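Local coordinates for acetyl-CoA acetyltransferase (Bacillus anthracis, PDB 3SS6), which probably catalyses the reversible condensation of two acetyl-CoA molecules to acetoacetyl-CoA and free CoA, at residues Leu363-Ala377 / Gly383-Leu394. Residues are numbered along the deposited sequence; the frame is centred on the assembly and turned at random.
Sequences LIHELKRRGLEKGIA and GGIGVALFIEAL
Ile391 sends its CD1 methyl in among Leu363, Ile364 and Leu367 of helix 363-370, and there the packing is close. With chi1 at 65°, CG1 is flanked by both the backbone N and the carbonyl carbon, which puts CD1 against the helix; CD1 lies 3.6 Å from CG1 of Ile364, whose side chain it crosses nearly at right angles, and 3.8 Å from CD2 of Leu363, the side chains of Leu363 and Ile391 running antiparallel to one another. Gly375, the partner of Ile391 in a hydrogen-bonded antiparallel pair, has no side chain, and Leu367 CD1 lies over its backbone. The pair is closed by two nearly straight bonds, Gly375 N to Ile391 O and Ile391 N to Gly375 O, both 3.0 Å. On the other face of the sheet Ile376 runs alongside Phe390, with Ile376 CG1 3.8 Å from Phe390 CD1 and Ile376 CG2 over the ring.

Near the C-terminus the packing gives way to solvent. Extended Glu373 and Glu392 point the same way, their carboxylate planes 21° apart and OE2 of Glu373 4.2 Å from OE1 of Glu392. A salt bridge to Glu373 OE1 from Lys374 NZ, which comes from above the carboxylate plane, probably eases this repulsion, and a water joins Glu373 OE2 to Ala393 O. A Schellman motif at Gly371 ends the helix, which packs on one face of the beta hairpin of strands 374-381 and 385-393 in the C-terminal domain of the thiolase fold.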
loop_
_atom_site.group_PDB
_atom_site.type_symbol
_atom_site.label_atom_id
_atom_site.label_comp_id
_atom_site.label_asym_id
_atom_site.label_seq_id
_atom_site.Cartn_x
_atom_site.Cartn_y
_atom_site.Cartn_z
ATOM N N LEU A 363 38.107 14.628 -7.581
ATOM C CA LEU A 363 39.528 14.349 -7.702
ATOM C C LEU A 363 40.148 15.083 -8.883
ATOM O O LEU A 363 41.209 15.693 -8.761
ATOM C CB LEU A 363 39.752 12.846 -7.857
ATOM C CG LEU A 363 41.195 12.369 -8.005
ATOM C CD1 LEU A 363 42.049 12.747 -6.794
ATOM C CD2 LEU A 363 41.155 10.847 -8.179
ATOM N N ILE A 364 39.491 15.016 -10.036
ATOM C CA ILE A 364 40.034 15.645 -11.236
ATOM C C ILE A 364 40.262 17.134 -11.025
ATOM O O ILE A 364 41.330 17.665 -11.342
ATOM C CB ILE A 364 39.112 15.433 -12.443
ATOM C CG1 ILE A 364 39.155 13.970 -12.887
ATOM C CG2 ILE A 364 39.523 16.349 -13.585
ATOM C CD1 ILE A 364 38.010 13.567 -13.807
ATOM N N HIS A 365 39.268 17.801 -10.453
ATOM C CA HIS A 365 39.358 19.236 -10.251
ATOM C C HIS A 365 40.378 19.623 -9.192
ATOM O O HIS A 365 41.040 20.651 -9.330
ATOM C CB HIS A 365 37.974 19.816 -9.942
ATOM C CG HIS A 365 37.080 19.860 -11.141
ATOM N ND1 HIS A 365 37.141 20.872 -12.073
ATOM C CD2 HIS A 365 36.134 18.998 -11.582
ATOM C CE1 HIS A 365 36.257 20.641 -13.030
ATOM N NE2 HIS A 365 35.635 19.508 -12.756
ATOM N N GLU A 366 40.511 18.808 -8.146
ATOM C CA GLU A 366 41.465 19.135 -7.083
ATOM C C GLU A 366 42.909 18.878 -7.525
ATOM O O GLU A 366 43.804 19.648 -7.191
ATOM C CB GLU A 366 41.116 18.397 -5.775
ATOM C CG GLU A 366 42.027 18.716 -4.562
ATOM C CD GLU A 366 41.943 20.168 -4.064
ATOM O OE1 GLU A 366 41.078 20.939 -4.525
ATOM O OE2 GLU A 366 42.757 20.534 -3.190
ATOM N N LEU A 367 43.145 17.804 -8.273
ATOM C CA LEU A 367 44.467 17.604 -8.870
ATOM C C LEU A 367 44.847 18.841 -9.680
ATOM O O LEU A 367 45.949 19.378 -9.543
ATOM C CB LEU A 367 44.484 16.369 -9.771
ATOM C CG LEU A 367 44.513 14.990 -9.102
ATOM C CD1 LEU A 367 44.227 13.913 -10.135
ATOM C CD2 LEU A 367 45.868 14.740 -8.417
ATOM N N LYS A 368 43.925 19.302 -10.517
ATOM C CA LYS A 368 44.214 20.459 -11.368
ATOM C C LYS A 368 44.462 21.728 -10.555
ATOM O O LYS A 368 45.391 22.490 -10.845
ATOM C CB LYS A 368 43.097 20.669 -12.391
ATOM C CG LYS A 368 43.103 19.613 -13.500
ATOM C CD LYS A 368 42.141 19.969 -14.625
ATOM C CE LYS A 368 42.500 21.308 -15.269
ATOM N NZ LYS A 368 43.824 21.260 -15.967
ATOM N N ARG A 369 43.645 21.948 -9.531
ATOM C CA ARG A 369 43.801 23.118 -8.670
ATOM C C ARG A 369 45.174 23.145 -7.996
ATOM O O ARG A 369 45.809 24.205 -7.898
ATOM C CB ARG A 369 42.684 23.170 -7.613
ATOM C CG ARG A 369 42.637 24.496 -6.849
ATOM C CD ARG A 369 41.686 24.433 -5.652
ATOM N NE ARG A 369 42.224 23.617 -4.570
ATOM C CZ ARG A 369 43.168 24.016 -3.715
ATOM N NH1 ARG A 369 43.696 25.233 -3.806
ATOM N NH2 ARG A 369 43.585 23.193 -2.762
ATOM N N ARG A 370 45.634 21.981 -7.542
ATOM C CA ARG A 370 46.938 21.873 -6.878
ATOM C C ARG A 370 48.113 21.730 -7.852
ATOM O O ARG A 370 49.280 21.762 -7.439
ATOM C CB ARG A 370 46.951 20.697 -5.901
ATOM C CG ARG A 370 46.011 20.852 -4.722
ATOM C CD ARG A 370 46.156 19.698 -3.743
ATOM N NE ARG A 370 45.282 19.870 -2.588
ATOM C CZ ARG A 370 45.648 19.649 -1.331
ATOM N NH1 ARG A 370 46.885 19.242 -1.063
ATOM N NH2 ARG A 370 44.779 19.842 -0.345
ATOM N N GLY A 371 47.817 21.571 -9.138
ATOM C CA GLY A 371 48.861 21.381 -10.136
ATOM C C GLY A 371 49.566 20.037 -10.009
ATOM O O GLY A 371 50.760 19.910 -10.316
ATOM N N LEU A 372 48.826 19.029 -9.554
ATOM C CA LEU A 372 49.370 17.688 -9.364
ATOM C C LEU A 372 48.855 16.736 -10.448
ATOM O O LEU A 372 47.888 17.044 -11.139
ATOM C CB LEU A 372 48.978 17.159 -7.983
ATOM C CG LEU A 372 49.469 18.017 -6.808
ATOM C CD1 LEU A 372 48.788 17.583 -5.510
ATOM C CD2 LEU A 372 50.980 17.938 -6.690
ATOM N N GLU A 373 49.501 15.578 -10.584
ATOM C CA GLU A 373 49.209 14.665 -11.696
ATOM C C GLU A 373 48.410 13.415 -11.342
ATOM O O GLU A 373 47.352 13.159 -11.924
ATOM C CB GLU A 373 50.512 14.231 -12.376
ATOM C CG GLU A 373 50.299 13.309 -13.563
ATOM C CD GLU A 373 51.593 12.920 -14.259
ATOM O OE1 GLU A 373 52.568 12.538 -13.572
ATOM O OE2 GLU A 373 51.634 13.002 -15.498
ATOM N N LYS A 374 48.930 12.617 -10.413
ATOM C CA LYS A 374 48.415 11.255 -10.228
ATOM C C LYS A 374 47.336 11.121 -9.160
ATOM O O LYS A 374 47.533 11.523 -8.012
ATOM C CB LYS A 374 49.573 10.293 -9.924
ATOM C CG LYS A 374 50.567 10.142 -11.071
ATOM C CD LYS A 374 51.578 9.049 -10.782
ATOM C CE LYS A 374 52.522 8.838 -11.969
ATOM N NZ LYS A 374 53.385 10.026 -12.205
ATOM N N GLY A 375 46.205 10.535 -9.544
ATOM C CA GLY A 375 45.063 10.390 -8.650
ATOM C C GLY A 375 44.546 8.965 -8.587
ATOM O O GLY A 375 44.580 8.235 -9.575
ATOM N N ILE A 376 44.080 8.570 -7.406
ATOM C CA ILE A 376 43.376 7.301 -7.245
ATOM C C ILE A 376 42.026 7.593 -6.625
ATOM O O ILE A 376 41.953 8.278 -5.603
ATOM C CB ILE A 376 44.134 6.354 -6.301
ATOM C CG1 ILE A 376 45.526 6.048 -6.855
ATOM C CG2 ILE A 376 43.344 5.071 -6.100
ATOM C CD1 ILE A 376 46.402 5.219 -5.895
ATOM N N ALA A 377 40.960 7.074 -7.235
ATOM C CA ALA A 377 39.636 7.157 -6.635
ATOM C C ALA A 377 39.153 5.730 -6.385
ATOM O O ALA A 377 39.235 4.877 -7.264
ATOM C CB ALA A 377 38.667 7.897 -7.543
ATOM N N GLY A 383 27.774 -5.770 -0.590
ATOM C CA GLY A 383 27.880 -7.059 -1.258
ATOM C C GLY A 383 29.317 -7.558 -1.323
ATOM O O GLY A 383 29.559 -8.694 -1.749
ATOM N N GLY A 384 30.261 -6.707 -0.917
ATOM C CA GLY A 384 31.667 -7.084 -0.805
ATOM C C GLY A 384 32.528 -6.858 -2.045
ATOM O O GLY A 384 33.181 -7.790 -2.546
ATOM N N ILE A 385 32.534 -5.634 -2.555
ATOM C CA ILE A 385 33.372 -5.313 -3.705
ATOM C C ILE A 385 34.154 -4.035 -3.465
ATOM O O ILE A 385 33.689 -3.129 -2.772
ATOM C CB ILE A 385 32.530 -5.228 -4.997
ATOM C CG1 ILE A 385 31.682 -6.494 -5.147
ATOM C CG2 ILE A 385 33.417 -5.041 -6.231
ATOM C CD1 ILE A 385 30.712 -6.458 -6.331
ATOM N N GLY A 386 35.370 -3.986 -3.991
ATOM C CA GLY A 386 36.127 -2.748 -4.022
ATOM C C GLY A 386 36.405 -2.402 -5.471
ATOM O O GLY A 386 36.644 -3.291 -6.281
ATOM N N VAL A 387 36.377 -1.117 -5.801
ATOM C CA VAL A 387 36.674 -0.680 -7.158
ATOM C C VAL A 387 37.631 0.496 -7.070
ATOM O O VAL A 387 37.511 1.313 -6.165
ATOM C CB VAL A 387 35.390 -0.265 -7.898
ATOM C CG1 VAL A 387 35.698 0.117 -9.341
ATOM C CG2 VAL A 387 34.375 -1.407 -7.849
ATOM N N ALA A 388 38.606 0.554 -7.978
ATOM C CA ALA A 388 39.557 1.665 -7.999
ATOM C C ALA A 388 39.805 2.164 -9.417
ATOM O O ALA A 388 39.843 1.380 -10.376
ATOM C CB ALA A 388 40.875 1.264 -7.333
ATOM N N LEU A 389 39.981 3.477 -9.533
ATOM C CA LEU A 389 40.184 4.138 -10.809
ATOM C C LEU A 389 41.453 4.977 -10.714
ATOM O O LEU A 389 41.656 5.700 -9.738
ATOM C CB LEU A 389 38.973 5.035 -11.112
ATOM C CG LEU A 389 39.001 5.781 -12.445
ATOM C CD1 LEU A 389 39.042 4.808 -13.613
ATOM C CD2 LEU A 389 37.780 6.693 -12.542
ATOM N N PHE A 390 42.317 4.861 -11.719
ATOM C CA PHE A 390 43.635 5.500 -11.696
ATOM C C PHE A 390 43.693 6.516 -12.821
ATOM O O PHE A 390 43.472 6.168 -13.980
ATOM C CB PHE A 390 44.729 4.441 -11.855
ATOM C CG PHE A 390 44.733 3.432 -10.748
ATOM C CD1 PHE A 390 45.634 3.536 -9.699
ATOM C CD2 PHE A 390 43.792 2.410 -10.729
ATOM C CE1 PHE A 390 45.616 2.611 -8.655
ATOM C CE2 PHE A 390 43.759 1.485 -9.691
ATOM C CZ PHE A 390 44.676 1.578 -8.657
ATOM N N ILE A 391 43.949 7.773 -12.474
ATOM C CA ILE A 391 43.919 8.840 -13.467
ATOM C C ILE A 391 45.151 9.736 -13.394
ATOM O O ILE A 391 45.852 9.779 -12.375
ATOM C CB ILE A 391 42.665 9.725 -13.323
ATOM C CG1 ILE A 391 42.687 10.471 -11.993
ATOM C CG2 ILE A 391 41.384 8.897 -13.454
ATOM C CD1 ILE A 391 41.634 11.564 -11.916
ATOM N N GLU A 392 45.426 10.425 -14.495
ATOM C CA GLU A 392 46.477 11.446 -14.511
ATOM C C GLU A 392 45.874 12.733 -15.040
ATOM O O GLU A 392 45.329 12.758 -16.141
ATOM C CB GLU A 392 47.662 11.013 -15.386
ATOM C CG GLU A 392 48.416 9.821 -14.804
ATOM C CD GLU A 392 49.532 9.300 -15.695
ATOM O OE1 GLU A 392 49.594 9.662 -16.890
ATOM O OE2 GLU A 392 50.356 8.512 -15.184
ATOM N N ALA A 393 45.970 13.800 -14.257
ATOM C CA ALA A 393 45.538 15.108 -14.728
ATOM C C ALA A 393 46.491 15.577 -15.822
ATOM O O ALA A 393 47.703 15.332 -15.760
ATOM C CB ALA A 393 45.511 16.109 -13.580
ATOM N N LEU A 394 45.951 16.255 -16.824
ATOM C CA LEU A 394 46.785 16.704 -17.932
ATOM C C LEU A 394 47.183 18.163 -17.765
ATOM O O LEU A 394 46.466 18.946 -17.143
ATOM C CB LEU A 394 46.082 16.467 -19.270
ATOM C CG LEU A 394 45.802 14.984 -19.544
ATOM C CD1 LEU A 394 45.112 14.774 -20.890
ATOM C CD2 LEU A 394 47.097 14.182 -19.477
ATOM O OXT LEU A 394 48.242 18.574 -18.238
HETATM O O HOH W 1 49.745 14.116 -17.089
#